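Local coordinates for Phospholipase/Carboxylesterase (PDB 4H0C), which probably hydrolyses carboxylic esters, possibly including palmitoyl thioesters on proteins, as an alpha/beta hydrolase of the phospholipase/carboxylesterase family, at residues H7-I12 against V85-A90. Sequence-based numbering, arbitrary orientation.
Sequences HSKQII and VGEVVA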
ATOM      1  N   HIS A   7     -10.769  11.348   6.385  1.00 17.92           N
ATOM      2  CA  HIS A   7     -10.798   9.970   6.874  1.00 16.70           C
ATOM      3  C   HIS A   7     -10.675  10.018   8.355  1.00 19.25           C
ATOM      4  O   HIS A   7      -9.624  10.378   8.893  1.00 24.07           O
ATOM      5  CB  HIS A   7      -9.714   9.128   6.236  1.00 17.01           C
ATOM      6  CG  HIS A   7      -9.890   8.991   4.754  1.00 15.97           C
ATOM      7  ND1 HIS A   7     -10.882   8.239   4.213  1.00 15.92           N
ATOM      8  CD2 HIS A   7      -9.205   9.573   3.685  1.00 13.32           C
ATOM      9  CE1 HIS A   7     -10.831   8.323   2.870  1.00 14.28           C
ATOM     10  NE2 HIS A   7      -9.813   9.134   2.536  1.00 13.33           N
ATOM     11  N   SER A   8     -11.774   9.713   9.040  1.00 18.89           N
ATOM     12  CA  SER A   8     -11.743   9.645  10.494  1.00 21.12           C
ATOM     13  C   SER A   8     -10.936   8.418  10.949  1.00 20.37           C
ATOM     14  O   SER A   8     -10.716   7.481  10.175  1.00 22.16           O
ATOM     15  CB  SER A   8     -13.164   9.638  11.069  1.00 25.20           C
ATOM     16  OG  SER A   8     -13.853   8.452  10.715  1.00 26.95           O
ATOM     17  N   LYS A   9     -10.522   8.423  12.212  1.00 22.16           N
ATOM     18  CA  LYS A   9      -9.656   7.376  12.766  1.00 25.08           C
ATOM     19  C   LYS A   9     -10.445   6.085  13.018  1.00 22.53           C
ATOM     20  O   LYS A   9     -10.879   5.810  14.132  1.00 29.20           O
ATOM     21  CB  LYS A   9      -8.972   7.885  14.039  1.00 29.00           C
ATOM     22  CG  LYS A   9      -7.847   7.007  14.579  1.00 30.60           C
ATOM     23  CD  LYS A   9      -7.070   7.753  15.655  1.00 38.32           C
ATOM     24  CE  LYS A   9      -6.639   6.844  16.791  1.00 34.74           C
ATOM     25  NZ  LYS A   9      -6.200   7.636  17.984  1.00 39.48           N
ATOM     26  N   GLN A  10     -10.643   5.321  11.953  1.00 20.91           N
ATOM     27  CA  GLN A  10     -11.325   4.032  12.000  1.00 20.05           C
ATOM     28  C   GLN A  10     -10.280   2.951  11.692  1.00 22.62           C
ATOM     29  O   GLN A  10      -9.839   2.814  10.546  1.00 22.05           O
ATOM     30  CB  GLN A  10     -12.436   3.988  10.954  1.00 21.61           C
ATOM     31  CG  GLN A  10     -13.555   5.013  11.075  1.00 28.25           C
ATOM     32  CD  GLN A  10     -14.630   4.797  10.011  1.00 28.27           C
ATOM     33  OE1 GLN A  10     -14.731   5.556   9.037  1.00 33.32           O
ATOM     34  NE2 GLN A  10     -15.429   3.753  10.185  1.00 31.07           N
ATOM     35  N   ILE A  11      -9.852   2.213  12.709  1.00 21.22           N
ATOM     36  CA  ILE A  11      -8.757   1.253  12.538  1.00 21.20           C
ATOM     37  C   ILE A  11      -9.196  -0.098  13.073  1.00 22.34           C
ATOM     38  O   ILE A  11      -9.478  -0.240  14.264  1.00 27.35           O
ATOM     39  CB  ILE A  11      -7.458   1.695  13.266  1.00 21.55           C
ATOM     40  CG1 ILE A  11      -6.951   3.050  12.737  1.00 22.18           C
ATOM     41  CG2 ILE A  11      -6.372   0.641  13.089  1.00 24.86           C
ATOM     42  CD1 ILE A  11      -6.050   3.813  13.700  1.00 27.85           C
ATOM     43  N   ILE A  12      -9.229  -1.091  12.198  1.00 20.68           N
ATOM     44  CA  ILE A  12      -9.615  -2.450  12.570  1.00 21.84           C
ATOM     45  C   ILE A  12      -8.355  -3.292  12.744  1.00 21.66           C
ATOM     46  O   ILE A  12      -7.446  -3.227  11.922  1.00 26.09           O
ATOM     47  CB  ILE A  12     -10.564  -3.017  11.495  1.00 28.20           C
ATOM     48  CG1 ILE A  12     -11.903  -2.286  11.597  1.00 32.31           C
ATOM     49  CG2 ILE A  12     -10.776  -4.512  11.652  1.00 32.51           C
ATOM     50  CD1 ILE A  12     -12.811  -2.478  10.408  1.00 38.34           C
ATOM     51  N   VAL A  85      -2.788   6.690   7.457  1.00 14.94           N
ATOM     52  CA  VAL A  85      -1.787   5.606   7.363  1.00 14.15           C
ATOM     53  C   VAL A  85      -0.654   5.933   8.318  1.00 12.32           C
ATOM     54  O   VAL A  85      -0.187   5.073   9.081  1.00 13.31           O
ATOM     55  CB  VAL A  85      -1.260   5.415   5.928  1.00 14.85           C
ATOM     56  CG1 VAL A  85      -0.117   4.391   5.889  1.00 14.24           C
ATOM     57  CG2 VAL A  85      -2.414   5.063   4.989  1.00 15.52           C
ATOM     58  N   GLY A  86      -0.236   7.199   8.304  1.00 12.62           N
ATOM     59  CA  GLY A  86       0.823   7.670   9.202  1.00 13.58           C
ATOM     60  C   GLY A  86       0.472   7.488  10.676  1.00 13.92           C
ATOM     61  O   GLY A  86       1.340   7.153  11.495  1.00 16.28           O
ATOM     62  N   GLU A  87      -0.782   7.761  11.036  1.00 14.93           N
ATOM     63  CA  GLU A  87      -1.266   7.502  12.417  1.00 17.83           C
ATOM     64  C   GLU A  87      -1.144   6.018  12.792  1.00 15.95           C
ATOM     65  O   GLU A  87      -0.716   5.676  13.922  1.00 17.50           O
ATOM     66  CB  GLU A  87      -2.718   7.977  12.593  1.00 19.13           C
ATOM     67  CG  GLU A  87      -3.322   7.704  13.968  1.00 25.33           C
ATOM     68  CD  GLU A  87      -2.474   8.218  15.130  1.00 31.24           C
ATOM     69  OE1 GLU A  87      -2.065   9.395  15.100  1.00 38.54           O
ATOM     70  OE2 GLU A  87      -2.213   7.452  16.087  1.00 38.92           O
ATOM     71  N   VAL A  88      -1.540   5.139  11.860  1.00 14.72           N
ATOM     72  CA  VAL A  88      -1.450   3.701  12.093  1.00 15.03           C
ATOM     73  C   VAL A  88       0.008   3.292  12.320  1.00 13.76           C
ATOM     74  O   VAL A  88       0.315   2.595  13.307  1.00 14.28           O
ATOM     75  CB  VAL A  88      -2.052   2.887  10.912  1.00 13.63           C
ATOM     76  CG1 VAL A  88      -1.744   1.388  11.061  1.00 16.63           C
ATOM     77  CG2 VAL A  88      -3.557   3.141  10.788  1.00 17.78           C
ATOM     78  N   VAL A  89       0.905   3.748  11.431  1.00 13.58           N
ATOM     79  CA  VAL A  89       2.353   3.480  11.611  1.00 13.15           C
ATOM     80  C   VAL A  89       2.855   3.985  12.961  1.00 13.65           C
ATOM     81  O   VAL A  89       3.560   3.252  13.684  1.00 14.65           O
ATOM     82  CB  VAL A  89       3.223   4.021  10.452  1.00 13.36           C
ATOM     83  CG1 VAL A  89       4.713   3.882  10.768  1.00 16.10           C
ATOM     84  CG2 VAL A  89       2.840   3.333   9.122  1.00 14.50           C
ATOM     85  N   ALA A  90       2.479   5.216  13.316  1.00 14.34           N
ATOM     86  CA  ALA A  90       2.860   5.781  14.607  1.00 16.21           C
ATOM     87  C   ALA A  90       2.363   4.929  15.775  1.00 16.33           C
ATOM     88  O   ALA A  90       3.100   4.695  16.735  1.00 17.31           O
ATOM     89  CB  ALA A  90       2.352   7.220  14.741  1.00 17.00           C
TER
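E87 and V88, neighbours on helix 77-94, receive K9 from the lead-in to edge strand 11-15 and I11 from the strand itself. These two consecutive helix residues carry the contact, and no hydrogen bond spans it. E87 comes first: its CB points at the strand side, and its CG, anti to the backbone N (chi1 178°), meets CD of K9 at 4.1 Å. The two side chains cross at a slant, methylene against methylene. K9 reaches over with CG anti to its own N (chi1 -169°) and stays extended until a bend at chi3. Its NZ ends 4.4 Å from OE2 of E87, close but beyond a salt bridge. E91, one turn further along the helix, adds a long, weak ion pair to the same NZ and sets its OE1 near OE2 of E87. V88 follows, more deeply buried. Its CG2 is the methyl that touches I11, 3.9 Å from CD1 and equally far from CG1, so the outer arm of the isoleucine packs on a single branch as the two side chains run past each other in opposite directions. I11 also touches E91. K9 is the centre of an inverse gamma turn; beyond it, backbone hydrogen bonds link I12 to A54 of the antiparallel strand 50-55 and Q10 to Q56 just past its end. The contact thus lays a helix of the alpha/beta hydrolase fold against the outermost strand through two side-chain pairs, I11 on V88 and the methylenes of K9 on E87. With two carboxylates close together, that lysine would probably ease their mutual repulsion through loose electrostatics, while van der Waals contact supplies the direct touch.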